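Local coordinates for putative methyltransferase (Emericella variicolor, PDB 7DMB), which probably transfers methyl groups from S-adenosylmethionine as a trans-acting methyltransferase in the biosynthesis of the polyketide calbistrin A, at residues A[63-68]-A[129-134]. Numbering follows the deposited sequence.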
loop_
_atom_site.group_PDB
_atom_site.type_symbol
_atom_site.label_atom_id
_atom_site.label_comp_id
_atom_site.label_asym_id
_atom_site.label_seq_id
_atom_site.Cartn_x
_atom_site.Cartn_y
_atom_site.Cartn_z
ATOM N N ALA A 63 -14.483 -7.980 -1.047
ATOM C CA ALA A 63 -15.527 -6.994 -1.256
ATOM C C ALA A 63 -16.802 -7.421 -0.550
ATOM O O ALA A 63 -17.432 -6.627 0.160
ATOM C CB ALA A 63 -15.762 -6.805 -2.755
ATOM N N ARG A 64 -17.176 -8.695 -0.725
ATOM C CA ARG A 64 -18.344 -9.258 -0.063
ATOM C C ARG A 64 -18.294 -9.030 1.439
ATOM O O ARG A 64 -19.305 -8.662 2.057
ATOM C CB ARG A 64 -18.434 -10.756 -0.366
ATOM C CG ARG A 64 -19.566 -11.469 0.354
ATOM C CD ARG A 64 -19.516 -12.973 0.105
ATOM N NE ARG A 64 -20.600 -13.676 0.779
ATOM C CZ ARG A 64 -21.841 -13.768 0.307
ATOM N NH1 ARG A 64 -22.169 -13.198 -0.846
ATOM N NH2 ARG A 64 -22.760 -14.434 0.994
ATOM N N MET A 65 -17.113 -9.213 2.034
ATOM C CA MET A 65 -16.991 -9.125 3.482
ATOM C C MET A 65 -17.118 -7.691 3.967
ATOM O O MET A 65 -17.858 -7.418 4.921
ATOM C CB MET A 65 -15.663 -9.699 3.952
ATOM C CG MET A 65 -15.511 -9.571 5.454
ATOM S SD MET A 65 -16.564 -10.775 6.298
ATOM C CE MET A 65 -16.299 -10.377 8.017
ATOM N N TRP A 66 -16.364 -6.760 3.358
ATOM C CA TRP A 66 -16.439 -5.394 3.860
ATOM C C TRP A 66 -17.790 -4.776 3.546
ATOM O O TRP A 66 -18.246 -3.913 4.294
ATOM C CB TRP A 66 -15.269 -4.529 3.354
ATOM C CG TRP A 66 -15.411 -3.876 1.990
ATOM C CD1 TRP A 66 -14.769 -4.253 0.833
ATOM C CD2 TRP A 66 -16.190 -2.717 1.650
ATOM N NE1 TRP A 66 -15.117 -3.417 -0.197
ATOM C CE2 TRP A 66 -15.991 -2.467 0.274
ATOM C CE3 TRP A 66 -17.046 -1.873 2.370
ATOM C CZ2 TRP A 66 -16.617 -1.413 -0.394
ATOM C CZ3 TRP A 66 -17.674 -0.819 1.692
ATOM C CH2 TRP A 66 -17.453 -0.604 0.331
ATOM N N VAL A 67 -18.466 -5.229 2.485
ATOM C CA VAL A 67 -19.831 -4.757 2.241
ATOM C C VAL A 67 -20.771 -5.244 3.346
ATOM O O VAL A 67 -21.639 -4.500 3.821
ATOM C CB VAL A 67 -20.326 -5.202 0.848
ATOM C CG1 VAL A 67 -21.859 -5.035 0.741
ATOM C CG2 VAL A 67 -19.619 -4.416 -0.265
ATOM N N LEU A 68 -20.623 -6.502 3.761
ATOM C CA LEU A 68 -21.437 -7.027 4.854
ATOM C C LEU A 68 -21.205 -6.249 6.149
ATOM O O LEU A 68 -22.164 -5.834 6.815
ATOM C CB LEU A 68 -21.140 -8.513 5.054
ATOM C CG LEU A 68 -21.762 -9.508 4.074
ATOM C CD1 LEU A 68 -20.958 -10.833 4.088
ATOM C CD2 LEU A 68 -23.223 -9.770 4.443
ATOM N N GLU A 129 -19.065 -16.944 9.034
ATOM C CA GLU A 129 -18.694 -17.985 8.084
ATOM C C GLU A 129 -17.505 -17.564 7.222
ATOM O O GLU A 129 -16.688 -18.409 6.838
ATOM C CB GLU A 129 -19.889 -18.324 7.188
ATOM C CG GLU A 129 -20.667 -19.568 7.581
ATOM C CD GLU A 129 -22.169 -19.448 7.309
ATOM O OE1 GLU A 129 -22.565 -18.731 6.351
ATOM O OE2 GLU A 129 -22.949 -20.067 8.066
ATOM N N MET A 130 -17.402 -16.278 6.881
ATOM C CA MET A 130 -16.291 -15.844 6.042
ATOM C C MET A 130 -14.985 -15.810 6.835
ATOM O O MET A 130 -13.933 -16.227 6.330
ATOM C CB MET A 130 -16.615 -14.492 5.422
ATOM C CG MET A 130 -17.811 -14.560 4.469
ATOM S SD MET A 130 -17.867 -13.160 3.340
ATOM C CE MET A 130 -16.161 -13.141 2.819
ATOM N N ARG A 131 -15.045 -15.361 8.091
ATOM C CA ARG A 131 -13.884 -15.441 8.971
ATOM C C ARG A 131 -13.427 -16.880 9.146
ATOM O O ARG A 131 -12.236 -17.189 9.004
ATOM C CB ARG A 131 -14.216 -14.819 10.320
ATOM C CG ARG A 131 -14.666 -13.386 10.193
ATOM C CD ARG A 131 -15.274 -12.892 11.478
ATOM N NE ARG A 131 -14.262 -12.722 12.522
ATOM C CZ ARG A 131 -14.513 -12.848 13.818
ATOM N NH1 ARG A 131 -15.740 -13.156 14.223
ATOM N NH2 ARG A 131 -13.547 -12.662 14.707
ATOM N N GLU A 132 -14.369 -17.779 9.446
ATOM C CA GLU A 132 -14.016 -19.172 9.675
ATOM C C GLU A 132 -13.387 -19.786 8.433
ATOM O O GLU A 132 -12.430 -20.566 8.536
ATOM C CB GLU A 132 -15.256 -19.962 10.104
ATOM C CG GLU A 132 -14.958 -21.221 10.886
ATOM C CD GLU A 132 -14.234 -22.284 10.063
ATOM O OE1 GLU A 132 -14.586 -22.480 8.880
ATOM O OE2 GLU A 132 -13.309 -22.923 10.605
ATOM N N ARG A 133 -13.915 -19.448 7.252
ATOM C CA ARG A 133 -13.363 -19.960 6.004
ATOM C C ARG A 133 -11.874 -19.618 5.819
ATOM O O ARG A 133 -11.106 -20.442 5.307
ATOM C CB ARG A 133 -14.181 -19.405 4.836
ATOM C CG ARG A 133 -14.313 -20.324 3.640
ATOM C CD ARG A 133 -15.517 -19.926 2.799
ATOM N NE ARG A 133 -15.323 -18.672 2.069
ATOM C CZ ARG A 133 -15.308 -18.574 0.744
ATOM N NH1 ARG A 133 -15.478 -19.663 0.006
ATOM N NH2 ARG A 133 -15.139 -17.400 0.157
ATOM N N VAL A 134 -11.451 -18.411 6.217
ATOM C CA VAL A 134 -10.118 -17.917 5.889
ATOM C C VAL A 134 -9.142 -18.027 7.050
ATOM O O VAL A 134 -7.957 -17.672 6.895
ATOM C CB VAL A 134 -10.166 -16.464 5.383
ATOM C CG1 VAL A 134 -11.067 -16.353 4.176
ATOM C CG2 VAL A 134 -10.641 -15.533 6.481
#
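Met130 reaches from helix 120-134 onto Arg64, Met65 and Leu68 of helix 56-79, packing two helices of the mainly helical N-terminal region that comes before the seven-stranded Rossmann-like sheet of the methyltransferase fold. The two segments run roughly antiparallel, at 144°, with axes 11.2 Å apart, a separation spanned by side chains without any hydrogen bond between them. Along Met130, CB lies 3.8 Å from Met65 SD. CG stands beside the backbone N (chi1 -64°) and continues into an extended chi2, which carries the sulfur across to helix 56-79. There Met130 SD sits 3.6 Å from Arg64 CD and approaches the rim of the Arg64 guanidinium near NE, roughly level with the group rather than over a face; Leu68 CD1 touches the same sulfur at 3.9 Å. A bend at chi3 (47°) then takes Met130 CE to Met65 CB, 3.7 Å away. The two methionine side chains therefore lie alongside one another, pointing opposite ways, each placing its sulfur near the other's CB. Met61, one turn before Met65, also touches Met130. Arg131 directs its guanidinium to helix 140-157, where it forms a salt bridge with Glu144 and a cation-pi contact with Trp147, while its aliphatic part meets helix 56-79 through Arg131 CG, 4.1 Å from Met65 CE.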